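Long-range contacts in anaphase-promoting complex subunit cut9 (Schizosaccharomyces pombe, PDB 2XPI), which forms part of the anaphase-promoting complex/cyclosome, the E3 ubiquitin ligase that controls progression through mitosis and the G1 phase of the cell cycle: residues Gly412-Phe417 / Ser428-Ala433; Glu422-Ile427 / Met452-Ile457. One frame throughout, in Å; residues are numbered along the deposited sequence.

Contact 1 (Gly412-Phe417 / Ser428-Ala433); sequences GFAHSF and SAYTTA
The two helices of tetratricopeptide repeat 10, 407-420 and 423-435, pack here as the antiparallel pair that defines this fold. Their short segments run at 159° to each other, and the axes approach to 8.3 Å because alanines face each other at the crossing. The CA atoms of Ala414 and Ala429 are 4.9 Å apart, and their methyl groups meet directly.

Apolar contact and CH-pi interaction carry most of the interface. Ala414 CB sits over one face of the Tyr430 ring, 3.4 Å from its centroid, displaced somewhat toward CE1 and CD1. Tyr430 CG lies anti to its own carbonyl carbon (chi1 -74°), which swings the ring back across the groove and over the alanine. On the other flank, Phe413 CG is anti to the backbone N, and the ring's CD2 reaches Ala429 CB at 4.1 Å. Phe417, one turn on, brings the edge atom CE2 over a face of Phe413.

The His415 and Tyr430 rings meet rim to rim with planes at 63°, neither over the other's face, while Phe446 of the next repeat meets both rings.

No clear hydrogen bond joins the two segments; the polar groups bond within one helix or to another chain. Ser416 OG donates to Gly412 O at 3.1 Å from above the carbonyl plane, and Ser416 N bonds to the same oxygen. Tyr430 OH bonds to a basic side chain on the chain of another protein, consistent with the role of this repeat in binding Hcn1.

A small residue on one helix opposite an aromatic on the other follows the tetratricopeptide consensus. The chemistry suggests a division of labour: one face of the Tyr430 ring packs against Ala414 within the hairpin, while its hydroxyl bonds to the partner protein.

Contact 2 (Glu422-Ile427 / Met452-Ile457); sequences EHDQAI and MQLGNI
The start of helix 423-435, in tetratricopeptide repeat 10, meets the end of helix 442-454, from repeat 11, in the side-by-side stacking of this superhelical fold. Glu422 occupies the N-cap position of the first helix; at the other end, Gly455 closes the second in a Schellman motif.

His423 and Leu454 carry the contact. The histidine's CG is anti to the carbonyl carbon (chi1 -49°), directing the imidazole at the neighbouring repeat. Gln453 CB lies over one face of the ring, 4.1 Å from its centroid, in a CH-pi contact; beyond it the glutamine chain bends at chi2, leaving its amide plane 60° from the imidazole. The ring's rotation is probably steadied by a hydrogen bond from ND1 to Gln450 OE1.

Leu454 works as a fork. With CG anti to the carbonyl carbon and an extended chi2 of -179°, it slides past His423 in the opposite direction, CD2 resting obliquely against the imidazole and alongside His423 CB. An alanine in place of His423 removes the ring that meets Gln453 CB and Leu454 CD2 and bonds to Gln450, and would probably weaken the join between the repeats. The leucine's other branch turns to Ile427, whose CG1 arm comes to meet it tip to tip, CD1 to CD1 at 3.7 Å.

Contacts 1 and 2 share helix 423-435 and lie about 11 Å apart, centre to centre. Contact 1 is the buried seam inside repeat 10, whereas contact 2 is a surface join between that repeat and the next. The turn between the hairpin's helices brings them together: Phe417 O and Glu422 N are 2.9 Å apart, a probable hydrogen bond. Ala414 CB also packs on Ala426 O at 3.6 Å, so the residue beneath the Tyr430 ring touches the helix that presents His423 to repeat 11. The bound partner chain meets Tyr430 and His415 of contact 1. Gln450 ties the two together, touching Tyr430 and bonding to His423.

Contact 1 (Gly412-Phe417 / Ser428-Ala433)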
# COMPACT_ATOMS: atom_id res chain seq x y z
N GLY A 412 28.29 -12.24 -7.63
CA GLY A 412 27.86 -13.62 -7.48
C GLY A 412 27.49 -14.26 -8.81
O GLY A 412 27.82 -15.41 -9.05
N PHE A 413 26.79 -13.51 -9.65
CA PHE A 413 26.35 -13.99 -10.96
C PHE A 413 27.58 -14.32 -11.83
O PHE A 413 27.69 -15.42 -12.39
CB PHE A 413 25.54 -12.89 -11.63
CG PHE A 413 24.73 -13.33 -12.79
CD1 PHE A 413 24.17 -14.60 -12.84
CD2 PHE A 413 24.48 -12.46 -13.84
CE1 PHE A 413 23.40 -15.01 -13.92
CE2 PHE A 413 23.72 -12.86 -14.94
CZ PHE A 413 23.18 -14.14 -14.98
N ALA A 414 28.51 -13.38 -11.92
CA ALA A 414 29.71 -13.58 -12.70
C ALA A 414 30.53 -14.78 -12.22
O ALA A 414 31.00 -15.58 -13.04
CB ALA A 414 30.56 -12.32 -12.74
N HIS A 415 30.73 -14.90 -10.91
CA HIS A 415 31.48 -16.04 -10.35
C HIS A 415 30.93 -17.41 -10.75
O HIS A 415 31.69 -18.34 -11.00
CB HIS A 415 31.59 -15.97 -8.83
CG HIS A 415 32.48 -14.88 -8.33
ND1 HIS A 415 32.46 -14.45 -7.03
CD2 HIS A 415 33.41 -14.14 -8.97
CE1 HIS A 415 33.34 -13.47 -6.88
NE2 HIS A 415 33.93 -13.27 -8.05
N SER A 416 29.60 -17.53 -10.78
CA SER A 416 28.94 -18.74 -11.25
C SER A 416 29.34 -19.06 -12.67
O SER A 416 29.64 -20.21 -13.01
CB SER A 416 27.42 -18.56 -11.21
OG SER A 416 26.97 -18.30 -9.89
N PHE A 417 29.34 -18.06 -13.53
CA PHE A 417 29.79 -18.30 -14.89
C PHE A 417 31.28 -18.67 -14.92
O PHE A 417 31.67 -19.61 -15.64
CB PHE A 417 29.52 -17.10 -15.79
CG PHE A 417 28.09 -16.94 -16.15
CD1 PHE A 417 27.43 -17.92 -16.88
CD2 PHE A 417 27.39 -15.80 -15.80
CE1 PHE A 417 26.10 -17.77 -17.24
CE2 PHE A 417 26.06 -15.64 -16.15
CZ PHE A 417 25.41 -16.63 -16.88
N SER A 428 30.76 -10.32 -19.21
CA SER A 428 29.59 -9.43 -19.21
C SER A 428 29.21 -9.04 -17.79
O SER A 428 29.15 -7.86 -17.46
CB SER A 428 28.38 -10.10 -19.84
OG SER A 428 28.57 -10.31 -21.21
N ALA A 429 28.96 -10.04 -16.95
CA ALA A 429 28.56 -9.78 -15.58
C ALA A 429 29.59 -8.95 -14.83
O ALA A 429 29.20 -8.02 -14.13
CB ALA A 429 28.24 -11.09 -14.85
N TYR A 430 30.88 -9.24 -14.98
CA TYR A 430 31.92 -8.45 -14.29
C TYR A 430 32.00 -7.02 -14.81
O TYR A 430 32.36 -6.11 -14.08
CB TYR A 430 33.32 -9.06 -14.41
CG TYR A 430 33.57 -10.28 -13.57
CD1 TYR A 430 33.25 -10.31 -12.22
CD2 TYR A 430 34.16 -11.41 -14.14
CE1 TYR A 430 33.49 -11.47 -11.46
CE2 TYR A 430 34.41 -12.55 -13.40
CZ TYR A 430 34.08 -12.57 -12.06
OH TYR A 430 34.34 -13.72 -11.36
N THR A 431 31.73 -6.82 -16.10
CA THR A 431 31.78 -5.46 -16.60
C THR A 431 30.53 -4.70 -16.19
O THR A 431 30.64 -3.56 -15.75
CB THR A 431 32.10 -5.36 -18.11
OG1 THR A 431 31.04 -5.91 -18.86
CG2 THR A 431 33.37 -6.13 -18.45
N THR A 432 29.34 -5.32 -16.27
CA THR A 432 28.21 -4.60 -15.68
C THR A 432 28.39 -4.37 -14.16
O THR A 432 27.91 -3.38 -13.64
CB THR A 432 26.76 -5.08 -16.06
OG1 THR A 432 26.00 -5.32 -14.87
CG2 THR A 432 26.71 -6.29 -16.98
N ALA A 433 29.13 -5.23 -13.48
CA ALA A 433 29.40 -5.00 -12.06
C ALA A 433 30.42 -3.90 -11.80
O ALA A 433 30.36 -3.25 -10.78
CB ALA A 433 29.82 -6.28 -11.37

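Contact 2 (Glu422-Ile427 / Met452-Ile457)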
# COMPACT_ATOMS: atom_id res chain seq x y z
N GLU A 422 32.26 -20.44 -18.31
CA GLU A 422 31.58 -19.57 -19.26
C GLU A 422 32.20 -18.18 -19.29
O GLU A 422 31.62 -17.21 -18.79
CB GLU A 422 30.11 -19.45 -18.90
CG GLU A 422 29.20 -19.56 -20.07
CD GLU A 422 28.54 -20.90 -20.09
OE1 GLU A 422 28.21 -21.40 -18.99
OE2 GLU A 422 28.36 -21.44 -21.21
N HIS A 423 33.38 -18.08 -19.87
CA HIS A 423 34.17 -16.86 -19.81
C HIS A 423 33.46 -15.61 -20.31
O HIS A 423 33.49 -14.60 -19.62
CB HIS A 423 35.51 -17.04 -20.54
CG HIS A 423 36.23 -18.28 -20.14
ND1 HIS A 423 36.48 -18.60 -18.82
CD2 HIS A 423 36.74 -19.30 -20.88
CE1 HIS A 423 37.12 -19.75 -18.77
NE2 HIS A 423 37.29 -20.20 -20.00
N ASP A 424 32.84 -15.65 -21.48
CA ASP A 424 32.21 -14.45 -22.04
C ASP A 424 31.09 -13.87 -21.19
O ASP A 424 30.97 -12.64 -21.02
CB ASP A 424 31.69 -14.74 -23.44
CG ASP A 424 32.80 -14.78 -24.46
OD1 ASP A 424 32.59 -15.35 -25.56
OD2 ASP A 424 33.89 -14.25 -24.13
N GLN A 425 30.27 -14.75 -20.65
CA GLN A 425 29.19 -14.33 -19.79
C GLN A 425 29.74 -13.85 -18.48
O GLN A 425 29.18 -12.92 -17.88
CB GLN A 425 28.20 -15.45 -19.60
CG GLN A 425 27.75 -15.99 -20.93
CD GLN A 425 26.37 -16.57 -20.90
OE1 GLN A 425 25.41 -15.90 -20.51
NE2 GLN A 425 26.25 -17.82 -21.31
N ALA A 426 30.84 -14.44 -18.02
CA ALA A 426 31.45 -13.99 -16.77
C ALA A 426 31.93 -12.57 -16.96
O ALA A 426 31.65 -11.70 -16.11
CB ALA A 426 32.59 -14.87 -16.39
N ILE A 427 32.61 -12.33 -18.07
CA ILE A 427 33.04 -10.98 -18.45
C ILE A 427 31.90 -9.94 -18.64
O ILE A 427 32.07 -8.78 -18.27
CB ILE A 427 34.00 -11.03 -19.68
CG1 ILE A 427 35.34 -11.62 -19.22
CG2 ILE A 427 34.17 -9.64 -20.33
CD1 ILE A 427 36.06 -12.43 -20.28
N MET A 452 42.91 -13.85 -18.17
CA MET A 452 43.98 -14.84 -18.11
C MET A 452 43.52 -16.19 -18.65
O MET A 452 44.21 -16.80 -19.45
CB MET A 452 44.49 -14.99 -16.69
CG MET A 452 45.52 -13.97 -16.36
SD MET A 452 46.43 -14.37 -14.87
CE MET A 452 45.45 -13.51 -13.65
N GLN A 453 42.34 -16.63 -18.21
CA GLN A 453 41.74 -17.88 -18.69
C GLN A 453 41.67 -17.93 -20.20
O GLN A 453 41.94 -18.96 -20.81
CB GLN A 453 40.33 -18.02 -18.14
CG GLN A 453 40.26 -17.90 -16.66
CD GLN A 453 40.98 -19.02 -15.99
OE1 GLN A 453 40.58 -20.18 -16.13
NE2 GLN A 453 42.05 -18.70 -15.26
N LEU A 454 41.27 -16.83 -20.82
CA LEU A 454 41.12 -16.79 -22.26
C LEU A 454 42.47 -16.73 -22.97
O LEU A 454 42.55 -16.93 -24.18
CB LEU A 454 40.28 -15.57 -22.66
CG LEU A 454 38.83 -15.65 -22.20
CD1 LEU A 454 38.04 -14.44 -22.64
CD2 LEU A 454 38.20 -16.93 -22.73
N GLY A 455 43.51 -16.44 -22.21
CA GLY A 455 44.82 -16.22 -22.79
C GLY A 455 45.13 -14.80 -23.25
O GLY A 455 46.12 -14.60 -23.94
N ASN A 456 44.30 -13.81 -22.90
CA ASN A 456 44.65 -12.42 -23.22
C ASN A 456 45.48 -11.84 -22.10
O ASN A 456 44.97 -11.15 -21.23
CB ASN A 456 43.41 -11.55 -23.47
CG ASN A 456 42.34 -12.27 -24.28
OD1 ASN A 456 42.62 -13.29 -24.92
ND2 ASN A 456 41.11 -11.76 -24.25
N ILE A 457 46.77 -12.13 -22.12
CA ILE A 457 47.70 -11.64 -21.11
C ILE A 457 47.86 -10.13 -21.18
O ILE A 457 48.05 -9.48 -20.17
CB ILE A 457 49.10 -12.29 -21.27
CG1 ILE A 457 49.09 -13.33 -22.40
CG2 ILE A 457 49.57 -12.90 -19.96
CD1 ILE A 457 48.98 -12.74 -23.81